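Local coordinates for blue copper protein (Hyphomicrobium denitrificans, PDB 3EF4) that binds one copper ion as a pseudoazurin of the plastocyanin/azurin family and probably carries electrons in the bacterial periplasm, at residues G22-E27 with V89-G94. Residues are numbered along the deposited sequence; the frame is centred on the assembly and turned at random.
Sequences GFVKVE and VLVQVG
Gln92 reaches past Lys25 and Phe23 on the face of the sheet that these three share with Leu90. Lys25 lays its methylene CD 3.4 Å from the amide carbon CD of Gln92, while CZ of Phe23 brings the ring edge to Gln92 OE1, which lies in the ring plane; ring and amide planes stand 64° apart. With CG anti to the backbone N (chi1 180°) and the chain extended beyond it, Gln92 passes Lys25 CD and carries its amide to the Phe23 edge. Gln92 NE2 then bonds Gly94 O at 2.8 Å, almost in the amide plane, and OE1 accepts from Val123 N. Both ends of the amide are thus held, and an alanine here would probably leave that N-H of Val123 without its mate, deprive Gly94 O of a donor and open a gap beside Phe23 and Lys25. Lys25 NZ bridges to Glu27 OE1 at 2.6 Å and also donates to Val26 O from above the carbonyl plane, on the face opposite Gly94 N. On the other face of the sheet Val26 CG2 touches both Val91 CG1 and Val93 CG2, the latter 3.8 Å away, and Val24 lies side by side with Val91; Val32 of strand 31-35 covers Val26 and Val91. Between these faces, five backbone hydrogen bonds, from Leu90 N to Gly22 O through to Gly94 N to Val26 O, join 23-26 and 89-93 in parallel at 16°. Strand 73-78 flanks 89-93 on its far side. This parallel pair belongs to the Greek-key beta-sandwich of cupredoxins, and 89-93 follows closely on the copper ligand Met87. The chemistry implies apolar packing toward the sandwich interior, whereas the Gln92 face turns from apolar at Phe23 and Leu90 to polar at the C-terminal end, where bonds of Gln92 and Lys25 probably steady both chains.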
loop_
_atom_site.group_PDB
_atom_site.type_symbol
_atom_site.label_atom_id
_atom_site.label_comp_id
_atom_site.label_asym_id
_atom_site.label_seq_id
_atom_site.Cartn_x
_atom_site.Cartn_y
_atom_site.Cartn_z
ATOM N N GLY A 22 -2.873 -2.122 6.625
ATOM C CA GLY A 22 -2.437 -0.937 5.960
ATOM C C GLY A 22 -0.925 -0.788 5.854
ATOM O O GLY A 22 -0.434 0.030 5.080
ATOM N N PHE A 23 -0.203 -1.570 6.636
ATOM C CA PHE A 23 1.261 -1.608 6.618
ATOM C C PHE A 23 1.642 -3.084 6.612
ATOM O O PHE A 23 1.103 -3.863 7.394
ATOM C CB PHE A 23 1.852 -0.919 7.835
ATOM C CG PHE A 23 3.345 -1.155 7.932
ATOM C CD1 PHE A 23 4.199 -0.409 7.150
ATOM C CD2 PHE A 23 3.901 -2.119 8.757
ATOM C CE1 PHE A 23 5.564 -0.626 7.179
ATOM C CE2 PHE A 23 5.249 -2.391 8.782
ATOM C CZ PHE A 23 6.085 -1.645 7.962
ATOM N N VAL A 24 2.565 -3.457 5.744
ATOM C CA VAL A 24 3.084 -4.835 5.837
ATOM C C VAL A 24 4.574 -4.818 5.526
ATOM O O VAL A 24 5.058 -4.194 4.604
ATOM C CB VAL A 24 2.299 -5.849 5.031
ATOM C CG1 VAL A 24 2.392 -5.500 3.591
ATOM C CG2 VAL A 24 2.812 -7.286 5.167
ATOM N N LYS A 25 5.299 -5.504 6.381
ATOM C CA LYS A 25 6.724 -5.726 6.273
ATOM C C LYS A 25 6.990 -7.086 5.671
ATOM O O LYS A 25 6.492 -8.112 6.135
ATOM C CB LYS A 25 7.377 -5.568 7.662
ATOM C CG LYS A 25 8.852 -5.982 7.597
ATOM C CD LYS A 25 9.764 -4.929 7.068
ATOM C CE LYS A 25 11.258 -5.252 7.119
ATOM N NZ LYS A 25 11.553 -6.660 6.727
ATOM N N VAL A 26 7.772 -7.089 4.599
ATOM C CA VAL A 26 8.092 -8.267 3.846
ATOM C C VAL A 26 9.589 -8.295 3.530
ATOM O O VAL A 26 10.344 -7.366 3.845
ATOM C CB VAL A 26 7.282 -8.387 2.549
ATOM C CG1 VAL A 26 5.809 -8.162 2.811
ATOM C CG2 VAL A 26 7.770 -7.376 1.513
ATOM N N GLU A 27 9.992 -9.416 2.954
ATOM C CA GLU A 27 11.407 -9.496 2.545
ATOM C C GLU A 27 11.453 -9.679 1.035
ATOM O O GLU A 27 10.497 -10.085 0.385
ATOM C CB GLU A 27 12.158 -10.628 3.250
ATOM C CG GLU A 27 12.349 -10.373 4.753
ATOM C CD GLU A 27 13.138 -9.140 5.144
ATOM O OE1 GLU A 27 13.170 -8.700 6.328
ATOM O OE2 GLU A 27 13.806 -8.510 4.299
ATOM N N VAL A 89 -1.927 1.993 1.287
ATOM C CA VAL A 89 -1.184 0.927 1.944
ATOM C C VAL A 89 0.291 1.151 1.699
ATOM O O VAL A 89 0.708 1.648 0.652
ATOM C CB VAL A 89 -1.664 -0.445 1.446
ATOM C CG1 VAL A 89 -1.533 -0.582 -0.081
ATOM C CG2 VAL A 89 -0.950 -1.595 2.140
ATOM N N LEU A 90 1.097 0.731 2.670
ATOM C CA LEU A 90 2.526 0.881 2.656
ATOM C C LEU A 90 3.162 -0.507 2.824
ATOM O O LEU A 90 2.931 -1.182 3.827
ATOM C CB LEU A 90 2.983 1.799 3.778
ATOM C CG LEU A 90 4.491 2.117 3.865
ATOM C CD1 LEU A 90 4.973 2.787 2.603
ATOM C CD2 LEU A 90 4.814 2.978 5.082
ATOM N N VAL A 91 3.981 -0.905 1.865
ATOM C CA VAL A 91 4.697 -2.177 1.934
ATOM C C VAL A 91 6.172 -1.848 2.128
ATOM O O VAL A 91 6.750 -1.105 1.322
ATOM C CB VAL A 91 4.518 -3.012 0.670
ATOM C CG1 VAL A 91 5.302 -4.304 0.737
ATOM C CG2 VAL A 91 3.045 -3.304 0.440
ATOM N N GLN A 92 6.778 -2.407 3.155
ATOM C CA GLN A 92 8.221 -2.290 3.381
ATOM C C GLN A 92 8.902 -3.568 2.986
ATOM O O GLN A 92 8.596 -4.632 3.528
ATOM C CB GLN A 92 8.473 -2.058 4.854
ATOM C CG GLN A 92 9.973 -1.936 5.133
ATOM C CD GLN A 92 10.269 -1.578 6.589
ATOM O OE1 GLN A 92 9.388 -1.123 7.343
ATOM N NE2 GLN A 92 11.532 -1.733 6.955
ATOM N N VAL A 93 9.834 -3.448 2.056
ATOM C CA VAL A 93 10.655 -4.557 1.622
ATOM C C VAL A 93 12.035 -4.390 2.233
ATOM O O VAL A 93 12.782 -3.481 1.845
ATOM C CB VAL A 93 10.750 -4.627 0.083
ATOM C CG1 VAL A 93 11.559 -5.844 -0.347
ATOM C CG2 VAL A 93 9.370 -4.615 -0.544
ATOM N N GLY A 94 12.365 -5.214 3.210
ATOM C CA GLY A 94 13.700 -5.040 3.785
ATOM C C GLY A 94 13.926 -3.694 4.402
ATOM O O GLY A 94 13.041 -3.152 5.073
#